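Local coordinates for protein alpha-galactosidase 1 (Saccharomyces cerevisiae, PDB 3LRK) that hydrolyses terminal, non-reducing alpha-D-galactose residues from alpha-galactosides such as galactose oligosaccharides, galactomannans and galactolipids, at residues G33-W37 and L48-T52; A41-S45 and L71-W75. The protein carries 1 engineered substitution. All blocks are in the same frame, centred on the assembly; numbering follows the deposited sequence.

Interaction 1: residues G33-W37 and L48-T52; sequences GWDNW and LLLDT
Trp-34 meets Thr-52 through a CH-pi contact, a simple example of how the first strand of a barrel can be joined to a later helix, 46-58. The Thr-52 methyl CG2 stands 3.3 Å from the centroid of the six-membered ring of Trp-34, only 1° off the ring normal, and so is nearly equidistant from all six ring carbons. The two side chains point at one another, methyl against ring face. With chi1 at -73° the methyl, opposite the backbone N, is the branch aimed at the ring centre, while OG1 lies above the plane just beyond the CZ2-CH2 edge, 3.6 Å from Trp-34 CH2. On the opposite face of the indole lies the backbone N of Asn-36.

Apolar contacts border the same ring. Leu-49 reaches it in plane, its CD1 4.0 Å from Trp-34 CZ3, and Leu-48 CD1 stands more loosely near the edge. The second Leu-48 branch turns to the loop after the strand, with CD2 4.0 Å from Asn-36 CB.

No hydrogen bond crosses between the segments; the polar bonds are local. At the strand's exit Asp-35 OD1 accepts from Trp-37 N over 2.8 Å, a capping bond for the turn leading into helix 37-40. The indole's polar end, Trp-34 NE1, is satisfied by Ala-294 O, which holds the ring from outside the pair.

Strand 32-35 runs between parallel strands 68-70 and 290-292, and Trp-34 also touches Ile-69 and Ile-292 there. Helix 46-58 covers the outer side of this sheet, its Leu-49 and Leu-50 packing in turn on helix 96-105.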
loop_
_atom_site.group_PDB
_atom_site.type_symbol
_atom_site.label_atom_id
_atom_site.label_comp_id
_atom_site.label_asym_id
_atom_site.label_seq_id
_atom_site.Cartn_x
_atom_site.Cartn_y
_atom_site.Cartn_z
ATOM N N GLY A 33 16.822 31.160 6.338
ATOM C CA GLY A 33 17.127 31.489 7.714
ATOM C C GLY A 33 18.050 30.502 8.386
ATOM O O GLY A 33 18.941 29.951 7.756
ATOM N N TRP A 34 17.810 30.275 9.670
ATOM C CA TRP A 34 18.642 29.409 10.490
ATOM C C TRP A 34 17.802 28.813 11.621
ATOM O O TRP A 34 16.890 29.460 12.143
ATOM C CB TRP A 34 19.819 30.221 11.053
ATOM C CG TRP A 34 20.657 29.523 12.112
ATOM C CD1 TRP A 34 21.739 28.715 11.901
ATOM C CD2 TRP A 34 20.493 29.609 13.533
ATOM N NE1 TRP A 34 22.249 28.277 13.102
ATOM C CE2 TRP A 34 21.507 28.812 14.120
ATOM C CE3 TRP A 34 19.586 30.277 14.372
ATOM C CZ2 TRP A 34 21.637 28.662 15.506
ATOM C CZ3 TRP A 34 19.720 30.124 15.758
ATOM C CH2 TRP A 34 20.741 29.325 16.304
ATOM N N ASP A 35 18.130 27.579 11.992
ATOM C CA ASP A 35 17.468 26.872 13.085
ATOM C C ASP A 35 18.575 26.298 13.984
ATOM O O ASP A 35 19.573 25.767 13.486
ATOM C CB ASP A 35 16.560 25.767 12.504
ATOM C CG ASP A 35 15.766 25.003 13.564
ATOM O OD1 ASP A 35 16.371 24.486 14.538
ATOM O OD2 ASP A 35 14.518 24.880 13.398
ATOM N N ASN A 36 18.392 26.407 15.294
ATOM C CA ASN A 36 19.422 26.029 16.273
ATOM C C ASN A 36 19.590 24.529 16.529
ATOM O O ASN A 36 20.537 24.117 17.211
ATOM C CB ASN A 36 19.132 26.712 17.610
ATOM C CG ASN A 36 17.869 26.177 18.271
ATOM O OD1 ASN A 36 17.892 25.167 18.991
ATOM N ND2 ASN A 36 16.764 26.844 18.025
ATOM N N TRP A 37 18.676 23.715 16.001
ATOM C CA TRP A 37 18.611 22.310 16.402
ATOM C C TRP A 37 19.883 21.496 16.109
ATOM O O TRP A 37 20.484 20.941 17.040
ATOM C CB TRP A 37 17.375 21.589 15.838
ATOM C CG TRP A 37 17.276 20.226 16.434
ATOM C CD1 TRP A 37 17.616 19.044 15.849
ATOM C CD2 TRP A 37 16.879 19.917 17.775
ATOM N NE1 TRP A 37 17.426 18.001 16.738
ATOM C CE2 TRP A 37 16.977 18.513 17.927
ATOM C CE3 TRP A 37 16.430 20.689 18.859
ATOM C CZ2 TRP A 37 16.648 17.866 19.123
ATOM C CZ3 TRP A 37 16.097 20.041 20.051
ATOM C CH2 TRP A 37 16.216 18.646 20.171
ATOM N N LEU A 48 21.999 32.654 23.237
ATOM C CA LEU A 48 22.340 31.861 22.045
ATOM C C LEU A 48 21.729 32.472 20.801
ATOM O O LEU A 48 22.401 32.656 19.782
ATOM C CB LEU A 48 21.840 30.398 22.161
ATOM C CG LEU A 48 21.605 29.670 20.811
ATOM C CD1 LEU A 48 22.917 29.222 20.148
ATOM C CD2 LEU A 48 20.628 28.496 20.904
ATOM N N LEU A 49 20.439 32.769 20.895
ATOM C CA LEU A 49 19.671 33.218 19.757
ATOM C C LEU A 49 20.188 34.560 19.253
ATOM O O LEU A 49 20.358 34.754 18.049
ATOM C CB LEU A 49 18.203 33.323 20.161
ATOM C CG LEU A 49 17.156 32.493 19.413
ATOM C CD1 LEU A 49 17.652 31.100 19.018
ATOM C CD2 LEU A 49 15.925 32.403 20.287
ATOM N N LEU A 50 20.451 35.479 20.178
ATOM C CA LEU A 50 20.892 36.827 19.810
ATOM C C LEU A 50 22.354 36.876 19.349
ATOM O O LEU A 50 22.677 37.618 18.425
ATOM C CB LEU A 50 20.617 37.823 20.945
ATOM C CG LEU A 50 19.142 37.927 21.380
ATOM C CD1 LEU A 50 18.945 39.003 22.432
ATOM C CD2 LEU A 50 18.181 38.141 20.200
ATOM N N ASP A 51 23.228 36.098 19.999
ATOM C CA ASP A 51 24.625 35.918 19.540
ATOM C C ASP A 51 24.703 35.360 18.123
ATOM O O ASP A 51 25.482 35.841 17.302
ATOM C CB ASP A 51 25.403 34.984 20.467
ATOM C CG ASP A 51 25.758 35.626 21.797
ATOM O OD1 ASP A 51 25.481 36.831 21.996
ATOM O OD2 ASP A 51 26.310 34.896 22.654
ATOM N N THR A 52 23.892 34.341 17.842
ATOM C CA THR A 52 23.814 33.758 16.499
ATOM C C THR A 52 23.299 34.775 15.488
ATOM O O THR A 52 23.870 34.926 14.414
ATOM C CB THR A 52 22.898 32.518 16.472
ATOM O OG1 THR A 52 23.558 31.429 17.119
ATOM C CG2 THR A 52 22.569 32.111 15.036
#

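Interaction 2: residues A41-S45 and L71-W75; sequences ACDVS and LDDCW
A disulfide between Cys-42 and Cys-74 is the tight end of this contact and illustrates how two loops without regular structure can be fixed covalently. The sulfurs are 2.0 Å apart, and the small chi3 of -51° brings Cys-42 CB within 3.3 Å of Cys-74 CB, closer than usual for carbons. Cys-74 has a positive phi, and its chi1 of -29° lies off the staggered positions, consistent with a strained bridge.

Beside it the packing is apolar and more relaxed. Val-44 and Leu-71 cross at a slant, Leu-71 CD1 lying 3.9 Å from Val-44 CB and almost as near both methyls. Leu-71 CG is anti to the backbone N (chi1 174°), which carries CD1 to the valine, whose CG2 also rests 3.9 Å from Cys-74 O.

The looser, hydrated side is joined by a water. It lies within hydrogen-bonding distance of Ala-41 O (2.8 Å) and Asp-73 O (2.6 Å), so it can link the two carbonyls. The carbonyls of Cys-42 and Cys-74 share another link, both accepting from Lys-91 NZ.

Asp-72 and Asp-73, two substrate-binding residues, occupy the loop so anchored. Asp-73 OD1 accepts from Cys-74 N at 2.7 Å, tilted out of the carboxylate plane, and from Thr-120; Asp-72 OD1 pairs with Lys-147. Each aspartate also hydrogen-bonds glycerol, probably from the crystallisation liquor. The arrangement is that of a TIM-barrel active site, where loops following the C-terminal ends of parallel strands carry the ligand-binding residues, here close to the nucleophile Asp-149.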
loop_
_atom_site.group_PDB
_atom_site.type_symbol
_atom_site.label_atom_id
_atom_site.label_comp_id
_atom_site.label_asym_id
_atom_site.label_seq_id
_atom_site.Cartn_x
_atom_site.Cartn_y
_atom_site.Cartn_z
ATOM N N ALA A 41 20.647 21.463 19.912
ATOM C CA ALA A 41 19.573 20.638 20.485
ATOM C C ALA A 41 18.755 21.421 21.535
ATOM O O ALA A 41 18.377 22.562 21.269
ATOM C CB ALA A 41 20.129 19.319 21.039
ATOM N N CYS A 42 18.494 20.832 22.706
ATOM C CA CYS A 42 17.693 21.490 23.756
ATOM C C CYS A 42 18.410 22.621 24.494
ATOM O O CYS A 42 17.787 23.354 25.263
ATOM C CB CYS A 42 17.162 20.477 24.788
ATOM S SG CYS A 42 15.793 19.412 24.224
ATOM N N ASP A 43 19.711 22.758 24.257
ATOM C CA ASP A 43 20.518 23.771 24.933
ATOM C C ASP A 43 20.377 25.131 24.236
ATOM O O ASP A 43 21.278 25.575 23.508
ATOM C CB ASP A 43 21.982 23.320 25.004
ATOM C CG ASP A 43 22.837 24.237 25.861
ATOM O OD1 ASP A 43 22.306 24.788 26.856
ATOM O OD2 ASP A 43 24.037 24.411 25.534
ATOM N N VAL A 44 19.232 25.772 24.466
ATOM C CA VAL A 44 18.880 27.048 23.851
ATOM C C VAL A 44 18.743 28.123 24.925
ATOM O O VAL A 44 18.520 27.814 26.095
ATOM C CB VAL A 44 17.548 26.963 23.035
ATOM C CG1 VAL A 44 17.664 25.972 21.899
ATOM C CG2 VAL A 44 16.354 26.599 23.925
ATOM N N SER A 45 18.880 29.387 24.526
ATOM C CA SER A 45 18.638 30.513 25.431
ATOM C C SER A 45 18.473 31.782 24.612
ATOM O O SER A 45 18.784 31.783 23.427
ATOM C CB SER A 45 19.793 30.684 26.423
ATOM O OG SER A 45 20.971 31.108 25.761
ATOM N N LEU A 71 13.854 29.434 16.441
ATOM C CA LEU A 71 14.051 28.738 17.701
ATOM C C LEU A 71 13.251 27.442 17.625
ATOM O O LEU A 71 12.042 27.472 17.361
ATOM C CB LEU A 71 13.552 29.594 18.865
ATOM C CG LEU A 71 13.535 28.977 20.277
ATOM C CD1 LEU A 71 14.939 28.727 20.805
ATOM C CD2 LEU A 71 12.741 29.842 21.228
ATOM N N ASP A 72 13.929 26.322 17.856
ATOM C CA ASP A 72 13.321 24.995 17.735
ATOM C C ASP A 72 12.752 24.522 19.087
ATOM O O ASP A 72 12.234 25.329 19.854
ATOM C CB ASP A 72 14.348 24.015 17.137
ATOM C CG ASP A 72 13.701 22.906 16.301
ATOM O OD1 ASP A 72 13.461 23.105 15.091
ATOM O OD2 ASP A 72 13.447 21.820 16.862
ATOM N N ASP A 73 12.833 23.219 19.356
ATOM C CA ASP A 73 12.195 22.556 20.506
ATOM C C ASP A 73 12.826 22.977 21.850
ATOM O O ASP A 73 13.821 23.703 21.871
ATOM C CB ASP A 73 12.330 21.034 20.309
ATOM C CG ASP A 73 11.213 20.211 20.978
ATOM O OD1 ASP A 73 10.493 20.685 21.891
ATOM O OD2 ASP A 73 11.058 19.045 20.560
ATOM N N CYS A 74 12.233 22.515 22.959
ATOM C CA CYS A 74 12.808 22.619 24.325
ATOM C C CYS A 74 12.871 24.025 24.925
ATOM O O CYS A 74 13.754 24.330 25.748
ATOM C CB CYS A 74 14.204 21.982 24.395
ATOM S SG CYS A 74 14.488 20.639 23.242
ATOM N N TRP A 75 11.926 24.877 24.543
ATOM C CA TRP A 75 11.989 26.286 24.927
ATOM C C TRP A 75 11.039 26.592 26.095
ATOM O O TRP A 75 11.241 27.569 26.824
ATOM C CB TRP A 75 11.698 27.181 23.704
ATOM C CG TRP A 75 10.317 26.992 23.151
ATOM C CD1 TRP A 75 9.950 26.186 22.100
ATOM C CD2 TRP A 75 9.105 27.591 23.635
ATOM N NE1 TRP A 75 8.588 26.260 21.898
ATOM C CE2 TRP A 75 8.043 27.106 22.825
ATOM C CE3 TRP A 75 8.810 28.497 24.666
ATOM C CZ2 TRP A 75 6.715 27.495 23.018
ATOM C CZ3 TRP A 75 7.485 28.878 24.860
ATOM C CH2 TRP A 75 6.451 28.380 24.026
HETATM O O HOH W 1 15.871 23.521 20.362
#

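How the interactions relate
From the N terminus, the chain leaves strand 32-35, passes through helix 37-40 and the 41-45 loop, and enters helix 46-58, where interaction 1 closes a short loop between 33-37 and 48-52. It continues through strand 68-70 to 71-75, where interaction 2 closes a longer loop back to 41-45. Because 41-45 lies between the segments of interaction 1 while 71-75 lies beyond them, the two closures cross. They also touch: Asn-36 packs on Val-44 and Leu-71, and the carboxylates of Asp-35 and Asp-72 lie close together near Lys-147. Thus the first barrel strand, helix 46-58 and the loop after the second strand are tied together beside the substrate site.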